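PDB 6QE6: tRNA (Adenine(22)-N(1))-methyltransferase from Mycoplasma capricolum subsp. capricolum, which probably methylates N1 of adenine 22 in tRNA, and binds the cofactor product S-adenosyl-L-homocysteine. Local coordinates for residues A[35-40]-A[106-111]. Sequence-based numbering, arbitrary orientation.
Sequences NSTAIA and NIDYVT. Unlike the reference sequence in segment 35-40: Ala38 (reference Thr).
Asp108 OD2 accepts two successive backbone N-H groups at the bend of the chain around Thr37. Ala38 N, 3.2 Å from OD2, makes an almost straight bond (171°) on the anti side of the carboxylate, not far out of its plane. Thr37 N, 3.1 Å from the same OD2, comes from the same face but from well above that plane, and its bond is more bent. With CG beside its own backbone N (chi1 -64°), the Asp108 side chain reaches back toward the bend, while Asp108 N donates to Ala38 O at 2.8 Å, the carbonyl of a residue whose N-H the carboxylate also holds. Asp108 and Ala38 thus hold each other through one side-chain and one main-chain bond. Farther along, Ala40 pairs in parallel with Val110. Tyr109 O receives Ala40 N at 3.0 Å, and Ala40 O receives Thr111 N at 2.8 Å, so that Ala40 bonds on both sides of Val110. The Thr111 hydroxyl turns to Asp41 instead. On the face carrying Ile39 and Tyr109, Ile39 CG2 packs against Tyr109 CB at 3.9 Å. Ser36 OG lies at the edge of the phenol ring, close to its plane and 3.3 Å from Tyr109 CE2; this hydroxyl is hydrogen-bonded to Asn34 O. On the face carrying Ala40 and Val110, Ala40 CB meets Val110 CG2, and Ile107 CD1 also reaches it. The paired strands, 36-42 and 109-115, are neighbours in the parallel part of a Rossmann-like methyltransferase sheet, between strands 59-66 and 133-138. The side chain of Thr111 is about 7 Å from the bound S-adenosyl-L-homocysteine. The chemistry implies that a carboxylate, probably charged and stabilised by two peptide N-H groups, ties the segments together beside a ladder that leads toward the cofactor pocket.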
loop_
_atom_site.group_PDB
_atom_site.type_symbol
_atom_site.label_atom_id
_atom_site.label_comp_id
_atom_site.label_asym_id
_atom_site.label_seq_id
_atom_site.Cartn_x
_atom_site.Cartn_y
_atom_site.Cartn_z
ATOM N N ASN A 35 -7.295 -16.865 6.731
ATOM C CA ASN A 35 -7.112 -18.231 6.251
ATOM C C ASN A 35 -5.849 -18.369 5.419
ATOM O O ASN A 35 -5.848 -19.050 4.398
ATOM C CB ASN A 35 -8.324 -18.695 5.437
ATOM C CG ASN A 35 -9.600 -18.604 6.227
ATOM O OD1 ASN A 35 -9.674 -19.083 7.365
ATOM N ND2 ASN A 35 -10.611 -17.957 5.652
ATOM N N SER A 36 -4.778 -17.703 5.842
ATOM C CA SER A 36 -3.527 -17.688 5.098
ATOM C C SER A 36 -2.534 -18.644 5.724
ATOM O O SER A 36 -2.569 -18.890 6.927
ATOM C CB SER A 36 -2.921 -16.287 5.055
ATOM O OG SER A 36 -3.757 -15.440 4.298
ATOM N N THR A 37 -1.637 -19.176 4.897
ATOM C CA THR A 37 -0.556 -19.985 5.441
ATOM C C THR A 37 0.604 -19.108 5.905
ATOM O O THR A 37 1.013 -19.169 7.071
ATOM C CB THR A 37 -0.093 -21.023 4.411
ATOM O OG1 THR A 37 -1.091 -22.043 4.294
ATOM C CG2 THR A 37 1.202 -21.670 4.847
ATOM N N ALA A 38 1.132 -18.267 5.014
ATOM C CA ALA A 38 2.303 -17.454 5.318
ATOM C C ALA A 38 2.127 -16.058 4.738
ATOM O O ALA A 38 1.704 -15.904 3.590
ATOM C CB ALA A 38 3.588 -18.094 4.768
ATOM N N ILE A 39 2.455 -15.041 5.535
ATOM C CA ILE A 39 2.480 -13.663 5.061
ATOM C C ILE A 39 3.858 -13.080 5.347
ATOM O O ILE A 39 4.589 -13.554 6.217
ATOM C CB ILE A 39 1.368 -12.797 5.702
ATOM C CG1 ILE A 39 1.600 -12.607 7.220
ATOM C CG2 ILE A 39 -0.028 -13.389 5.396
ATOM C CD1 ILE A 39 2.380 -11.332 7.600
ATOM N N ALA A 40 4.211 -12.031 4.610
ATOM C CA ALA A 40 5.448 -11.306 4.875
ATOM C C ALA A 40 5.143 -9.819 5.039
ATOM O O ALA A 40 4.545 -9.201 4.154
ATOM C CB ALA A 40 6.474 -11.535 3.766
ATOM N N ASN A 106 6.064 -20.292 -0.085
ATOM C CA ASN A 106 5.070 -19.516 -0.815
ATOM C C ASN A 106 4.306 -18.605 0.134
ATOM O O ASN A 106 3.884 -19.025 1.216
ATOM C CB ASN A 106 4.086 -20.442 -1.523
ATOM C CG ASN A 106 4.659 -21.055 -2.761
ATOM O OD1 ASN A 106 5.755 -20.706 -3.190
ATOM N ND2 ASN A 106 3.917 -21.971 -3.356
ATOM N N ILE A 107 4.100 -17.362 -0.294
ATOM C CA ILE A 107 3.542 -16.316 0.557
ATOM C C ILE A 107 2.180 -15.914 0.005
ATOM O O ILE A 107 2.068 -15.519 -1.161
ATOM C CB ILE A 107 4.497 -15.113 0.650
ATOM C CG1 ILE A 107 5.785 -15.526 1.365
ATOM C CG2 ILE A 107 3.833 -13.923 1.361
ATOM C CD1 ILE A 107 6.945 -14.620 1.078
ATOM N N ASP A 108 1.143 -16.016 0.846
ATOM C CA ASP A 108 -0.199 -15.613 0.431
ATOM C C ASP A 108 -0.293 -14.098 0.278
ATOM O O ASP A 108 -0.841 -13.598 -0.709
ATOM C CB ASP A 108 -1.233 -16.108 1.438
ATOM C CG ASP A 108 -1.300 -17.624 1.509
ATOM O OD1 ASP A 108 -2.170 -18.208 0.831
ATOM O OD2 ASP A 108 -0.475 -18.241 2.219
ATOM N N TYR A 109 0.238 -13.347 1.242
ATOM C CA TYR A 109 0.117 -11.900 1.213
ATOM C C TYR A 109 1.423 -11.278 1.654
ATOM O O TYR A 109 1.915 -11.568 2.748
ATOM C CB TYR A 109 -0.978 -11.390 2.142
ATOM C CG TYR A 109 -2.395 -11.729 1.773
ATOM C CD1 TYR A 109 -3.160 -10.858 0.996
ATOM C CD2 TYR A 109 -3.004 -12.888 2.264
ATOM C CE1 TYR A 109 -4.480 -11.141 0.698
ATOM C CE2 TYR A 109 -4.325 -13.194 1.953
ATOM C CZ TYR A 109 -5.053 -12.313 1.173
ATOM O OH TYR A 109 -6.356 -12.601 0.887
ATOM N N VAL A 110 1.961 -10.400 0.829
ATOM C CA VAL A 110 2.996 -9.486 1.266
ATOM C C VAL A 110 2.331 -8.161 1.604
ATOM O O VAL A 110 1.558 -7.626 0.798
ATOM C CB VAL A 110 4.075 -9.324 0.190
ATOM C CG1 VAL A 110 4.952 -8.153 0.530
ATOM C CG2 VAL A 110 4.876 -10.621 0.094
ATOM N N THR A 111 2.574 -7.661 2.812
ATOM C CA THR A 111 2.076 -6.358 3.220
ATOM C C THR A 111 3.238 -5.387 3.307
ATOM O O THR A 111 4.326 -5.741 3.780
ATOM C CB THR A 111 1.325 -6.398 4.556
ATOM O OG1 THR A 111 2.179 -6.908 5.591
ATOM C CG2 THR A 111 0.081 -7.266 4.429
#